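Local coordinates for protein gamma-glutamyltranspeptidase (Streptomyces lincolnensis, PDB 6J3A) that is a gamma-glutamyltranspeptidase homologue of the Ntn-hydrolase superfamily, related to LmbA, and probably cleaves or transfers a substrate group by Ntn-type chemistry, at residues Gly297-Glu307 with Ile567-His576. Sequence-based numbering, arbitrary orientation.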
loop_
_atom_site.group_PDB
_atom_site.type_symbol
_atom_site.label_atom_id
_atom_site.label_comp_id
_atom_site.label_asym_id
_atom_site.label_seq_id
_atom_site.Cartn_x
_atom_site.Cartn_y
_atom_site.Cartn_z
ATOM N N GLY A 297 -13.494 -9.096 -21.088
ATOM C CA GLY A 297 -12.193 -8.695 -21.633
ATOM C C GLY A 297 -11.975 -8.905 -23.122
ATOM O O GLY A 297 -10.895 -8.599 -23.637
ATOM N N SER A 298 -12.985 -9.406 -23.827
ATOM C CA SER A 298 -12.857 -9.690 -25.254
ATOM C C SER A 298 -13.092 -8.423 -26.072
ATOM O O SER A 298 -13.547 -7.408 -25.547
ATOM C CB SER A 298 -13.829 -10.797 -25.661
ATOM O OG SER A 298 -15.170 -10.359 -25.572
ATOM N N ALA A 299 -12.753 -8.496 -27.353
ATOM C CA ALA A 299 -12.962 -7.394 -28.289
ATOM C C ALA A 299 -14.448 -6.985 -28.329
ATOM O O ALA A 299 -14.782 -5.814 -28.122
ATOM C CB ALA A 299 -12.469 -7.792 -29.677
ATOM N N ASP A 300 -15.318 -7.971 -28.560
ATOM C CA ASP A 300 -16.784 -7.787 -28.554
ATOM C C ASP A 300 -17.297 -7.116 -27.265
ATOM O O ASP A 300 -18.207 -6.291 -27.316
ATOM C CB ASP A 300 -17.517 -9.134 -28.750
ATOM C CG ASP A 300 -17.233 -9.786 -30.115
ATOM O OD1 ASP A 300 -16.792 -9.079 -31.043
ATOM O OD2 ASP A 300 -17.450 -11.016 -30.253
ATOM N N TYR A 301 -16.715 -7.484 -26.121
ATOM C CA TYR A 301 -17.038 -6.887 -24.812
ATOM C C TYR A 301 -16.679 -5.409 -24.750
ATOM O O TYR A 301 -17.463 -4.599 -24.287
ATOM C CB TYR A 301 -16.292 -7.647 -23.717
ATOM C CG TYR A 301 -16.382 -7.106 -22.288
ATOM C CD1 TYR A 301 -17.464 -7.416 -21.461
ATOM C CD2 TYR A 301 -15.351 -6.335 -21.746
ATOM C CE1 TYR A 301 -17.524 -6.959 -20.150
ATOM C CE2 TYR A 301 -15.406 -5.872 -20.438
ATOM C CZ TYR A 301 -16.493 -6.186 -19.645
ATOM O OH TYR A 301 -16.542 -5.720 -18.348
ATOM N N VAL A 302 -15.484 -5.071 -25.212
ATOM C CA VAL A 302 -15.033 -3.679 -25.251
ATOM C C VAL A 302 -15.902 -2.849 -26.190
ATOM O O VAL A 302 -16.512 -1.870 -25.755
ATOM C CB VAL A 302 -13.548 -3.585 -25.675
ATOM C CG1 VAL A 302 -13.124 -2.147 -25.969
ATOM C CG2 VAL A 302 -12.670 -4.161 -24.588
ATOM N N HIS A 303 -15.932 -3.253 -27.465
ATOM C CA HIS A 303 -16.779 -2.631 -28.505
ATOM C C HIS A 303 -18.193 -2.330 -28.008
ATOM O O HIS A 303 -18.668 -1.203 -28.108
ATOM C CB HIS A 303 -16.873 -3.526 -29.758
ATOM C CG HIS A 303 -17.803 -2.994 -30.806
ATOM N ND1 HIS A 303 -17.425 -2.029 -31.714
ATOM C CD2 HIS A 303 -19.105 -3.263 -31.066
ATOM C CE1 HIS A 303 -18.450 -1.733 -32.493
ATOM N NE2 HIS A 303 -19.482 -2.466 -32.120
ATOM N N LEU A 304 -18.841 -3.357 -27.474
ATOM C CA LEU A 304 -20.183 -3.237 -26.902
ATOM C C LEU A 304 -20.297 -2.116 -25.873
ATOM O O LEU A 304 -21.248 -1.343 -25.905
ATOM C CB LEU A 304 -20.616 -4.562 -26.257
ATOM C CG LEU A 304 -21.956 -4.527 -25.515
ATOM C CD1 LEU A 304 -23.109 -4.368 -26.499
ATOM C CD2 LEU A 304 -22.148 -5.761 -24.654
ATOM N N LEU A 305 -19.336 -2.061 -24.956
ATOM C CA LEU A 305 -19.298 -1.034 -23.918
ATOM C C LEU A 305 -18.992 0.367 -24.433
ATOM O O LEU A 305 -19.487 1.345 -23.870
ATOM C CB LEU A 305 -18.284 -1.410 -22.838
ATOM C CG LEU A 305 -18.588 -2.682 -22.034
ATOM C CD1 LEU A 305 -17.620 -2.835 -20.869
ATOM C CD2 LEU A 305 -20.019 -2.738 -21.524
ATOM N N VAL A 306 -18.162 0.465 -25.475
ATOM C CA VAL A 306 -17.786 1.768 -26.059
ATOM C C VAL A 306 -19.010 2.409 -26.734
ATOM O O VAL A 306 -19.397 3.547 -26.436
ATOM C CB VAL A 306 -16.591 1.619 -27.040
ATOM C CG1 VAL A 306 -16.339 2.893 -27.852
ATOM C CG2 VAL A 306 -15.329 1.241 -26.273
ATOM N N GLU A 307 -19.624 1.653 -27.631
ATOM C CA GLU A 307 -20.825 2.118 -28.317
ATOM C C GLU A 307 -21.950 2.455 -27.331
ATOM O O GLU A 307 -22.613 3.482 -27.467
ATOM C CB GLU A 307 -21.282 1.085 -29.358
ATOM C CG GLU A 307 -20.277 0.859 -30.483
ATOM C CD GLU A 307 -19.782 2.163 -31.056
ATOM O OE1 GLU A 307 -18.652 2.563 -30.708
ATOM O OE2 GLU A 307 -20.549 2.808 -31.810
ATOM N N ILE A 567 -6.985 -6.817 -29.741
ATOM C CA ILE A 567 -8.221 -6.091 -29.421
ATOM C C ILE A 567 -8.199 -4.699 -30.057
ATOM O O ILE A 567 -9.182 -4.283 -30.675
ATOM C CB ILE A 567 -8.443 -6.003 -27.897
ATOM C CG1 ILE A 567 -8.833 -7.391 -27.378
ATOM C CG2 ILE A 567 -9.526 -4.983 -27.547
ATOM C CD1 ILE A 567 -8.910 -7.519 -25.870
ATOM N N ALA A 568 -7.085 -3.989 -29.888
ATOM C CA ALA A 568 -6.857 -2.722 -30.569
ATOM C C ALA A 568 -7.029 -2.876 -32.072
ATOM O O ALA A 568 -7.638 -2.020 -32.693
ATOM C CB ALA A 568 -5.473 -2.184 -30.257
ATOM N N ALA A 569 -6.512 -3.968 -32.638
ATOM C CA ALA A 569 -6.640 -4.242 -34.081
ATOM C C ALA A 569 -8.088 -4.548 -34.495
ATOM O O ALA A 569 -8.509 -4.178 -35.592
ATOM C CB ALA A 569 -5.708 -5.371 -34.514
ATOM N N GLU A 570 -8.833 -5.222 -33.620
ATOM C CA GLU A 570 -10.264 -5.494 -33.858
ATOM C C GLU A 570 -11.114 -4.233 -33.915
ATOM O O GLU A 570 -12.003 -4.120 -34.756
ATOM C CB GLU A 570 -10.851 -6.441 -32.801
ATOM C CG GLU A 570 -10.879 -7.896 -33.226
ATOM C CD GLU A 570 -11.867 -8.146 -34.354
ATOM O OE1 GLU A 570 -13.081 -8.252 -34.067
ATOM O OE2 GLU A 570 -11.427 -8.230 -35.522
ATOM N N LEU A 571 -10.836 -3.300 -33.014
ATOM C CA LEU A 571 -11.549 -2.031 -32.967
ATOM C C LEU A 571 -11.281 -1.147 -34.191
ATOM O O LEU A 571 -12.217 -0.538 -34.706
ATOM C CB LEU A 571 -11.212 -1.286 -31.671
ATOM C CG LEU A 571 -11.579 -2.019 -30.374
ATOM C CD1 LEU A 571 -11.092 -1.279 -29.142
ATOM C CD2 LEU A 571 -13.071 -2.241 -30.268
ATOM N N ARG A 572 -10.036 -1.090 -34.675
ATOM C CA ARG A 572 -9.729 -0.252 -35.862
ATOM C C ARG A 572 -10.488 -0.808 -37.056
ATOM O O ARG A 572 -11.017 -0.055 -37.876
ATOM C CB ARG A 572 -8.238 -0.160 -36.256
ATOM C CG ARG A 572 -7.184 -0.506 -35.227
ATOM C CD ARG A 572 -5.791 -0.137 -35.718
ATOM N NE ARG A 572 -5.220 0.947 -34.920
ATOM C CZ ARG A 572 -4.439 0.786 -33.848
ATOM N NH1 ARG A 572 -3.984 1.859 -33.196
ATOM N NH2 ARG A 572 -4.099 -0.434 -33.416
ATOM N N ARG A 573 -10.518 -2.134 -37.127
ATOM C CA ARG A 573 -11.268 -2.874 -38.138
ATOM C C ARG A 573 -12.763 -2.516 -38.140
ATOM O O ARG A 573 -13.400 -2.422 -39.194
ATOM C CB ARG A 573 -11.109 -4.369 -37.878
ATOM C CG ARG A 573 -11.119 -5.226 -39.122
ATOM C CD ARG A 573 -11.700 -6.586 -38.784
ATOM N NE ARG A 573 -13.150 -6.511 -38.609
ATOM C CZ ARG A 573 -13.901 -7.378 -37.924
ATOM N NH1 ARG A 573 -13.374 -8.429 -37.302
ATOM N NH2 ARG A 573 -15.211 -7.181 -37.856
ATOM N N ARG A 574 -13.298 -2.314 -36.941
ATOM C CA ARG A 574 -14.685 -1.892 -36.733
ATOM C C ARG A 574 -14.884 -0.366 -36.747
ATOM O O ARG A 574 -15.919 0.134 -36.299
ATOM C CB ARG A 574 -15.199 -2.502 -35.425
ATOM C CG ARG A 574 -15.142 -4.022 -35.437
ATOM C CD ARG A 574 -15.345 -4.653 -34.073
ATOM N NE ARG A 574 -16.729 -5.094 -33.896
ATOM C CZ ARG A 574 -17.126 -6.172 -33.214
ATOM N NH1 ARG A 574 -16.254 -6.974 -32.600
ATOM N NH2 ARG A 574 -18.426 -6.458 -33.147
ATOM N N GLY A 575 -13.896 0.363 -37.263
ATOM C CA GLY A 575 -14.017 1.791 -37.554
ATOM C C GLY A 575 -13.730 2.734 -36.408
ATOM O O GLY A 575 -14.008 3.930 -36.513
ATOM N N HIS A 576 -13.181 2.217 -35.312
ATOM C CA HIS A 576 -12.732 3.068 -34.212
ATOM C C HIS A 576 -11.461 3.803 -34.603
ATOM O O HIS A 576 -10.604 3.243 -35.288
ATOM C CB HIS A 576 -12.438 2.239 -32.969
ATOM C CG HIS A 576 -13.651 1.604 -32.366
ATOM N ND1 HIS A 576 -14.400 2.221 -31.387
ATOM C CD2 HIS A 576 -14.244 0.407 -32.593
ATOM C CE1 HIS A 576 -15.404 1.436 -31.045
ATOM N NE2 HIS A 576 -15.334 0.329 -31.762
#
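R574 stacks flat on the imidazole of H303. The two planes are 18° apart, and NE sits over the ring centre. The opposite face of the ring carries the aliphatic CG of E307. H303 projects between them because its CG is anti to the backbone N (chi1 176°). At the ring edge, H303 ND1 is 3.2 Å from H576 NE2. The two share a hydrogen bond, and their rings meet rim to rim at right angles. G345 O takes H303 NE2, so both nitrogens of this buried ring are engaged.

R574 NH1 also reaches out to D300, 2.7 Å from OD1. The bond is nearly straight and lies in the guanidinium plane, with the carboxylate turned almost perpendicular to it. E570 OE1 is a longer second partner of NH1. A leucine in place of R574 would probably leave D300 without its countercharge and one face of H303 without its stacked guanidinium.

The buried side is well packed. V302 CG1 meets L571 CD1 at 3.9 Å, and H303 CB rests against L571 CD2. V306 CG1 touches the edge of the H576 ring at CE1, 3.6 Å away. The backbones come closest at A299 and I567. I567 CD1 lies 3.2 Å from G297 O, while A299 CB rests on E570 CB. The outer side is looser. There D300 is exposed, and E570 pairs in turn with R573.

The axes of 299-307 and 567-573 pass 9.7 Å apart and cross at -50°. A Schellman motif with G575 at C-prime ends helix 565-573 and turns the chain into strand 577-581, where V578 touches L571. Helix 299-319 packs Y301 and L305 against helix 506-519 and W538 of strand 538-540. The contact thus joins helix 565-573, with the strand that follows it, to the first turns of helix 299-319.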